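Local atomic coordinates of putative oxidoreductase (Pseudomonas putida, PDB entry 3L6D), a protein that probably binds NADP through a Rossmann-type domain and acts as an oxidoreductase related to reductive aminases. Residues B[61-66]-B[90-95]. Numbering follows the deposited sequence.
Sequences AALSAS and RALAHR
Two helix ends of the Rossmann-type NAD-binding domain meet here: the C-terminal end of helix 59-65, which leads into strand 68-71, and the end of helix 88-92 with the type II turn Leu-92 to Arg-95 that feeds the adjacent parallel strand 96-99. Ser-64 and Ala-91 bring the backbones nearest, their CA atoms 5.8 Å apart. On the inner side the packing is apolar. Leu-63 CB lies 4.0 Å from Ala-91 CB, and Leu-63 CD1 touches Leu-92 CD2 at 3.8 Å; the two leucines run side by side in the same direction, and both rest on Ile-97.

Arg-95 supplies the polar half. Its chain bends at chi2 (-60°), carrying the guanidinium edge to the carbonyls at the end of helix 59-65. Arg-95 NE donates to Leu-63 O at 3.0 Å, a bent bond (133°) arriving from above the carbonyl plane. The straighter bond runs from Arg-95 NH2 to Ser-64 O, 3.1 Å and 163°, on a lone pair and within the guanidinium plane. Arg-95 CD also sits 3.3 Å from Ser-66 O. Over one guanidinium face lies a water that donates to Ala-91 O at 2.6 Å and hydrogen-bonds Ser-64 OG, which is also bonded to Lys-60 O, its strongest polar partner. A leucine in place of Arg-95 would remove both donors to the Leu-63 and Ser-64 carbonyls and would probably loosen the turn against the helix. Two bonds fix the guanidinium's rotation, and its positive charge, set against the carbonyl-rich negative end of the helix dipole, is likely to be favourably placed.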
loop_
_atom_site.group_PDB
_atom_site.type_symbol
_atom_site.label_atom_id
_atom_site.label_comp_id
_atom_site.label_asym_id
_atom_site.label_seq_id
_atom_site.Cartn_x
_atom_site.Cartn_y
_atom_site.Cartn_z
ATOM N N ALA B 61 -32.734 -13.012 -27.373
ATOM C CA ALA B 61 -33.599 -11.869 -27.084
ATOM C C ALA B 61 -32.871 -10.747 -26.306
ATOM O O ALA B 61 -33.070 -9.567 -26.574
ATOM C CB ALA B 61 -34.874 -12.327 -26.324
ATOM N N ALA B 62 -32.068 -11.138 -25.339
ATOM C CA ALA B 62 -31.271 -10.193 -24.537
ATOM C C ALA B 62 -30.245 -9.436 -25.420
ATOM O O ALA B 62 -30.072 -8.207 -25.295
ATOM C CB ALA B 62 -30.588 -10.934 -23.422
ATOM N N LEU B 63 -29.603 -10.170 -26.345
ATOM C CA LEU B 63 -28.677 -9.557 -27.303
ATOM C C LEU B 63 -29.354 -8.549 -28.198
ATOM O O LEU B 63 -28.793 -7.460 -28.442
ATOM C CB LEU B 63 -27.952 -10.622 -28.153
ATOM C CG LEU B 63 -26.970 -11.462 -27.342
ATOM C CD1 LEU B 63 -26.469 -12.662 -28.205
ATOM C CD2 LEU B 63 -25.793 -10.578 -26.881
ATOM N N SER B 64 -30.577 -8.884 -28.639
ATOM C CA SER B 64 -31.320 -8.049 -29.564
ATOM C C SER B 64 -31.852 -6.813 -28.864
ATOM O O SER B 64 -31.989 -5.745 -29.477
ATOM C CB SER B 64 -32.472 -8.849 -30.233
ATOM O OG SER B 64 -31.931 -9.867 -31.080
ATOM N N ALA B 65 -32.130 -6.949 -27.571
ATOM C CA ALA B 65 -32.882 -5.902 -26.836
ATOM C C ALA B 65 -32.105 -4.614 -26.615
ATOM O O ALA B 65 -32.719 -3.567 -26.390
ATOM C CB ALA B 65 -33.371 -6.427 -25.490
ATOM N N SER B 66 -30.772 -4.691 -26.638
ATOM C CA SER B 66 -29.923 -3.522 -26.265
ATOM C C SER B 66 -28.749 -3.411 -27.223
ATOM O O SER B 66 -28.337 -4.411 -27.760
ATOM C CB SER B 66 -29.361 -3.751 -24.849
ATOM O OG SER B 66 -30.403 -4.040 -23.925
ATOM N N ARG B 90 -26.642 -14.970 -35.230
ATOM C CA ARG B 90 -27.375 -13.937 -35.930
ATOM C C ARG B 90 -27.637 -12.711 -35.027
ATOM O O ARG B 90 -27.525 -11.586 -35.493
ATOM C CB ARG B 90 -28.663 -14.508 -36.561
ATOM C CG ARG B 90 -29.234 -13.717 -37.739
ATOM C CD ARG B 90 -30.589 -13.168 -37.346
ATOM N NE ARG B 90 -31.148 -12.099 -38.193
ATOM C CZ ARG B 90 -30.813 -10.802 -38.117
ATOM N NH1 ARG B 90 -29.863 -10.386 -37.265
ATOM N NH2 ARG B 90 -31.406 -9.914 -38.913
ATOM N N ALA B 91 -27.932 -12.925 -33.740
ATOM C CA ALA B 91 -28.258 -11.794 -32.838
ATOM C C ALA B 91 -27.052 -10.991 -32.349
ATOM O O ALA B 91 -27.226 -9.908 -31.789
ATOM C CB ALA B 91 -29.094 -12.276 -31.655
ATOM N N LEU B 92 -25.837 -11.519 -32.533
ATOM C CA LEU B 92 -24.606 -10.750 -32.307
ATOM C C LEU B 92 -24.375 -9.571 -33.284
ATOM O O LEU B 92 -23.642 -8.623 -32.947
ATOM C CB LEU B 92 -23.386 -11.695 -32.361
ATOM C CG LEU B 92 -23.347 -12.732 -31.225
ATOM C CD1 LEU B 92 -22.249 -13.788 -31.454
ATOM C CD2 LEU B 92 -23.123 -12.043 -29.836
ATOM N N ALA B 93 -24.944 -9.631 -34.495
ATOM C CA ALA B 93 -24.622 -8.633 -35.542
ATOM C C ALA B 93 -24.923 -7.228 -35.008
ATOM O O ALA B 93 -26.008 -7.007 -34.458
ATOM C CB ALA B 93 -25.440 -8.867 -36.820
ATOM N N HIS B 94 -23.965 -6.309 -35.162
ATOM C CA HIS B 94 -24.139 -4.925 -34.726
ATOM C C HIS B 94 -24.383 -4.739 -33.230
ATOM O O HIS B 94 -24.916 -3.706 -32.808
ATOM C CB HIS B 94 -25.248 -4.268 -35.527
ATOM C CG HIS B 94 -25.090 -4.471 -36.990
ATOM N ND1 HIS B 94 -23.920 -4.157 -37.652
ATOM C CD2 HIS B 94 -25.919 -5.017 -37.905
ATOM C CE1 HIS B 94 -24.056 -4.456 -38.929
ATOM N NE2 HIS B 94 -25.264 -4.967 -39.111
ATOM N N ARG B 95 -23.952 -5.706 -32.432
ATOM C CA ARG B 95 -24.024 -5.571 -30.966
ATOM C C ARG B 95 -22.635 -5.608 -30.382
ATOM O O ARG B 95 -21.746 -6.257 -30.913
ATOM C CB ARG B 95 -24.841 -6.739 -30.333
ATOM C CG ARG B 95 -26.278 -6.893 -30.870
ATOM C CD ARG B 95 -27.021 -5.591 -30.570
ATOM N NE ARG B 95 -28.447 -5.694 -30.821
ATOM C CZ ARG B 95 -29.041 -5.439 -31.987
ATOM N NH1 ARG B 95 -28.334 -5.093 -33.061
ATOM N NH2 ARG B 95 -30.369 -5.540 -32.074
HETATM O O HOH W 1 -29.412 -8.690 -32.343
#